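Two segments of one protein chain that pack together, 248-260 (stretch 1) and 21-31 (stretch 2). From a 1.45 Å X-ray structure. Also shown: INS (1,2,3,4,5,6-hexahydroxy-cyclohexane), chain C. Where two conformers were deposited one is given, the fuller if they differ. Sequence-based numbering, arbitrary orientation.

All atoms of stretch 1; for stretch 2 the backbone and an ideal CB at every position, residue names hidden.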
# COMPACT_ATOMS: atom_id res chain seq x y z
N GLU A 248 -3.09 6.76 7.71
CA GLU A 248 -1.65 6.69 7.93
C GLU A 248 -1.21 5.26 8.19
O GLU A 248 -1.77 4.58 9.06
CB GLU A 248 -1.27 7.55 9.14
CG GLU A 248 0.19 7.40 9.56
CD GLU A 248 1.17 7.95 8.55
OE1 GLU A 248 0.91 9.04 8.01
OE2 GLU A 248 2.20 7.30 8.29
N GLN A 249 -0.22 4.80 7.43
CA GLN A 249 0.32 3.46 7.60
C GLN A 249 1.83 3.40 7.82
O GLN A 249 2.44 2.31 7.82
CB GLN A 249 -0.06 2.55 6.43
CG GLN A 249 0.42 3.00 5.06
CD GLN A 249 0.41 1.86 4.08
OE1 GLN A 249 0.77 0.72 4.41
NE2 GLN A 249 -0.06 2.14 2.85
N ASN A 250 2.44 4.56 8.04
CA ASN A 250 3.87 4.63 8.41
C ASN A 250 4.83 3.86 7.50
O ASN A 250 5.59 3.00 7.96
CB ASN A 250 4.06 4.18 9.87
CG ASN A 250 3.69 5.26 10.87
OD1 ASN A 250 4.44 6.22 11.06
ND2 ASN A 250 2.53 5.13 11.50
N PRO A 251 4.84 4.17 6.20
CA PRO A 251 5.71 3.47 5.27
C PRO A 251 7.19 3.68 5.57
O PRO A 251 7.95 2.74 5.32
CB PRO A 251 5.33 4.06 3.91
CG PRO A 251 4.69 5.39 4.23
CD PRO A 251 3.99 5.17 5.54
N GLY A 252 7.59 4.83 6.10
CA GLY A 252 8.98 5.02 6.46
C GLY A 252 9.38 3.99 7.51
O GLY A 252 10.40 3.32 7.40
N LEU A 253 8.56 3.85 8.53
CA LEU A 253 8.84 2.88 9.58
C LEU A 253 8.84 1.43 9.05
O LEU A 253 9.66 0.61 9.47
CB LEU A 253 7.85 3.06 10.74
CG LEU A 253 8.18 2.24 11.97
CD1 LEU A 253 9.60 2.50 12.38
CD2 LEU A 253 7.20 2.59 13.10
N GLN A 254 7.93 1.11 8.13
CA GLN A 254 7.95 -0.24 7.53
C GLN A 254 9.28 -0.56 6.90
O GLN A 254 9.88 -1.59 7.20
CB GLN A 254 6.86 -0.37 6.45
CG GLN A 254 5.42 -0.30 6.98
CD GLN A 254 4.40 -0.49 5.88
OE1 GLN A 254 4.53 -1.37 5.01
NE2 GLN A 254 3.38 0.39 5.86
N ILE A 255 9.74 0.33 6.03
CA ILE A 255 10.95 0.04 5.26
C ILE A 255 12.17 0.09 6.13
O ILE A 255 13.05 -0.74 6.00
CB ILE A 255 11.04 0.88 3.96
CG1 ILE A 255 12.12 0.35 3.02
CG2 ILE A 255 11.34 2.31 4.28
CD1 ILE A 255 11.92 -1.09 2.57
N ARG A 256 12.20 1.02 7.09
CA ARG A 256 13.33 1.12 8.01
C ARG A 256 13.42 -0.13 8.88
O ARG A 256 14.51 -0.63 9.11
CB ARG A 256 13.24 2.38 8.85
CG ARG A 256 13.33 3.68 8.03
CD ARG A 256 13.13 4.86 8.92
NE ARG A 256 13.08 6.13 8.19
CZ ARG A 256 14.15 6.87 7.93
NH1 ARG A 256 15.37 6.47 8.33
NH2 ARG A 256 14.01 8.01 7.27
N THR A 257 12.26 -0.65 9.30
CA THR A 257 12.25 -1.84 10.13
C THR A 257 12.73 -3.05 9.36
O THR A 257 13.51 -3.86 9.89
CB THR A 257 10.85 -2.08 10.71
OG1 THR A 257 10.47 -0.95 11.53
CG2 THR A 257 10.79 -3.35 11.52
N ALA A 258 12.28 -3.19 8.11
CA ALA A 258 12.78 -4.30 7.30
C ALA A 258 14.30 -4.23 7.10
O ALA A 258 14.98 -5.26 7.21
CB ALA A 258 12.06 -4.35 5.94
N LEU A 259 14.82 -3.05 6.82
CA LEU A 259 16.25 -2.91 6.62
C LEU A 259 17.04 -3.15 7.90
O LEU A 259 18.10 -3.75 7.86
CB LEU A 259 16.59 -1.54 6.02
CG LEU A 259 18.02 -1.43 5.53
CD1 LEU A 259 18.24 -2.43 4.38
CD2 LEU A 259 18.29 0.01 5.09
N ARG A 260 16.54 -2.66 9.03
CA ARG A 260 17.19 -2.91 10.33
C ARG A 260 17.29 -4.39 10.64
O ARG A 260 18.34 -4.87 11.07
CB ARG A 260 16.49 -2.15 11.46
CG ARG A 260 16.66 -0.64 11.40
CD ARG A 260 15.57 0.05 12.20
NE ARG A 260 15.69 1.48 12.00
CZ ARG A 260 14.86 2.39 12.46
NH1 ARG A 260 13.77 2.04 13.15
NH2 ARG A 260 15.10 3.68 12.20
N UNK A 21 3.68 6.77 -6.45
CA UNK A 21 4.17 7.82 -5.54
C UNK A 21 4.43 7.32 -4.13
O UNK A 21 5.40 7.77 -3.52
CB UNK A 21 3.16 8.97 -5.48
N UNK A 22 3.59 6.42 -3.63
CA UNK A 22 3.80 5.87 -2.30
C UNK A 22 5.16 5.22 -2.20
O UNK A 22 5.87 5.40 -1.21
CB UNK A 22 2.70 4.86 -1.95
N UNK A 23 5.54 4.49 -3.24
CA UNK A 23 6.80 3.74 -3.20
C UNK A 23 8.03 4.60 -3.52
O UNK A 23 9.11 4.33 -3.00
CB UNK A 23 6.73 2.57 -4.19
N UNK A 24 7.88 5.62 -4.35
CA UNK A 24 8.93 6.61 -4.53
C UNK A 24 9.28 7.20 -3.17
O UNK A 24 10.46 7.31 -2.80
CB UNK A 24 8.50 7.70 -5.51
N UNK A 25 8.27 7.56 -2.39
CA UNK A 25 8.51 8.13 -1.07
C UNK A 25 9.17 7.11 -0.14
O UNK A 25 10.08 7.45 0.62
CB UNK A 25 7.20 8.63 -0.46
N UNK A 26 8.70 5.85 -0.20
CA UNK A 26 9.29 4.79 0.61
C UNK A 26 10.77 4.61 0.28
O UNK A 26 11.59 4.46 1.18
CB UNK A 26 8.54 3.48 0.40
N UNK A 27 11.11 4.66 -1.01
CA UNK A 27 12.51 4.52 -1.42
C UNK A 27 13.40 5.60 -0.83
O UNK A 27 14.55 5.35 -0.46
CB UNK A 27 12.62 4.55 -2.95
N UNK A 28 12.88 6.81 -0.71
CA UNK A 28 13.67 7.86 -0.06
C UNK A 28 14.03 7.54 1.39
O UNK A 28 15.15 7.80 1.82
CB UNK A 28 12.90 9.18 -0.11
N UNK A 29 13.07 6.98 2.13
CA UNK A 29 13.35 6.64 3.52
C UNK A 29 14.33 5.48 3.57
O UNK A 29 15.19 5.42 4.44
CB UNK A 29 12.06 6.29 4.27
N UNK A 30 14.19 4.55 2.62
CA UNK A 30 15.11 3.43 2.53
C UNK A 30 16.55 3.91 2.34
O UNK A 30 17.46 3.40 3.01
CB UNK A 30 14.70 2.51 1.38
N UNK A 31 16.76 4.87 1.45
CA UNK A 31 18.10 5.36 1.18
C UNK A 31 18.72 6.05 2.39
O UNK A 31 19.92 5.90 2.63
CB UNK A 31 18.07 6.32 -0.01
C1 INS C . 0.49 0.42 -0.60
C2 INS C . 0.01 1.81 -0.89
C3 INS C . 0.14 2.06 -2.37
C4 INS C . -0.70 1.09 -3.14
C5 INS C . -0.23 -0.29 -2.91
C6 INS C . -0.23 -0.62 -1.43
O1 INS C . 0.35 0.14 0.77
O2 INS C . -1.31 1.95 -0.46
O3 INS C . -0.21 3.39 -2.68
O4 INS C . -0.70 1.40 -4.49
O5 INS C . -1.02 -1.18 -3.63
O6 INS C . 0.18 -1.94 -1.19

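All eleven positions have helical backbone angles, and the axis of this helix passes 8.6 Å from that of helix 251-260 at a crossing angle of -46°, so the direction of each CA-to-CB bond sorts the positions.

Position 21 has no atom of stretch 1 within 5.5 Å of its ideal CB, so almost any residue would suit; proline suits, since phi is -56° and no hydrogen bond within the stretch needs this N as donor. It is P21.

At position 22 the CB points toward stretch 1, but nothing there lies within 5.5 Å. A long side chain is needed to reach the P251 ring and the Q249 amide, and the inositol lies beside the path; an aromatic, methionine or leucine could serve. The residue is F22, chi1 t. Its CZ comes 3.5 Å from P251 CB and 3.3 Å from Q249 NE2, both oblique to the ring, while INS C2 lies over one ring face. Q249 NE2 also donates to INS O1 at 2.9 Å, so ring and amide meet beside the ligand.

Positions 23, 24 and 25 leave the choice open, their ideal CB atoms all being beyond 5.5 Å. They hold F23, whose ring has INS C5 oblique to it, then V24 and A25.

Position 26 points sideways, its ideal CB 4.8 Å from P251 CB and 4.9 Å from I255 CG2. That gap favours a flexible apolar chain, such as leucine or methionine. M26, present as selenomethionine, extends with chi1 and chi2 both t: CG packs 3.6 Å from I255 CB, and CE lies 3.7 Å from P251 CB.

Positions 27 and 28 meet nothing of stretch 1, and polar chains would be acceptable. R27 reaches along its own helix to the side chain at position 31; the end of R28 leads away.

Position 29 points toward stretch 1. Its ideal CB is 4.0 Å from both G252 CA and R256 NH2; the close G252 backbone limits bulk near CB, and the nearby guanidinium favours an acidic chain, glutamate or aspartate; glutamine is possible. E29 places CG 3.8 Å from G252 CA, where an ideal CB on the glycine would sit a tight 3.4 Å from that CG. Its OE1 accepts from R256 NH2 at 2.7 Å and 149°, a hydrogen bond within a salt bridge.

Position 30 has its ideal CB 3.7 Å from I255 CG1, with L259 beyond. Leucine, isoleucine or methionine would fit; L30 places CD1 3.7 Å from I255 CG1 and 4.0 Å from L259 CD2.

Position 31 points away, suiting a polar residue: E31, whose OE2 accepts a hydrogen bond from R27 NE at 3.1 Å, part of a salt bridge.

Stretch 2 21-31: PFFVAMRRELE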
# COMPACT_ATOMS: atom_id res chain seq x y z
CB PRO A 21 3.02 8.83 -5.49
CG PRO A 21 2.17 8.53 -6.67
CD PRO A 21 2.42 7.15 -7.13
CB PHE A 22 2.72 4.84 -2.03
CG PHE A 22 2.87 4.09 -0.74
CD1 PHE A 22 2.41 4.64 0.44
CD2 PHE A 22 3.39 2.81 -0.72
CE1 PHE A 22 2.51 3.94 1.65
CE2 PHE A 22 3.48 2.08 0.48
CZ PHE A 22 3.02 2.66 1.66
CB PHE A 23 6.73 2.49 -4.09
CG PHE A 23 5.86 1.42 -3.51
CD1 PHE A 23 6.25 0.73 -2.39
CD2 PHE A 23 4.60 1.16 -4.02
CE1 PHE A 23 5.42 -0.24 -1.84
CE2 PHE A 23 3.77 0.19 -3.48
CZ PHE A 23 4.19 -0.50 -2.38
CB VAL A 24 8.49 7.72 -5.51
CG1 VAL A 24 9.52 8.83 -5.56
CG2 VAL A 24 8.29 7.14 -6.92
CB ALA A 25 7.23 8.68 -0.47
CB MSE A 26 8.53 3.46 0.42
CG MSE A 26 9.07 2.30 1.31
SE MSE A 26 8.13 0.62 1.21
CE MSE A 26 6.59 1.00 2.31
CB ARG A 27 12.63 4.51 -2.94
CG ARG A 27 14.03 4.28 -3.43
CD ARG A 27 14.12 4.44 -4.94
NE ARG A 27 15.50 4.29 -5.37
CZ ARG A 27 15.86 4.01 -6.61
NH1 ARG A 27 14.93 3.87 -7.54
NH2 ARG A 27 17.14 3.87 -6.91
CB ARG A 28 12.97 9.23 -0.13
CG ARG A 28 12.83 9.75 -1.54
CD ARG A 28 12.38 11.22 -1.55
NE ARG A 28 10.96 11.38 -1.25
CZ ARG A 28 10.02 11.60 -2.17
NH1 ARG A 28 10.34 11.69 -3.46
NH2 ARG A 28 8.75 11.73 -1.80
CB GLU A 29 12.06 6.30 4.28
CG GLU A 29 10.95 7.36 4.15
CD GLU A 29 11.32 8.75 4.68
OE1 GLU A 29 12.05 8.90 5.68
OE2 GLU A 29 10.82 9.74 4.10
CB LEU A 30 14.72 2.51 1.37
CG LEU A 30 15.74 1.44 1.00
CD1 LEU A 30 15.72 0.35 2.06
CD2 LEU A 30 15.38 0.86 -0.37
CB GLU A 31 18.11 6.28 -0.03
CG GLU A 31 17.84 5.54 -1.31
CD GLU A 31 17.50 6.46 -2.45
OE1 GLU A 31 17.25 7.67 -2.20
OE2 GLU A 31 17.47 5.98 -3.60
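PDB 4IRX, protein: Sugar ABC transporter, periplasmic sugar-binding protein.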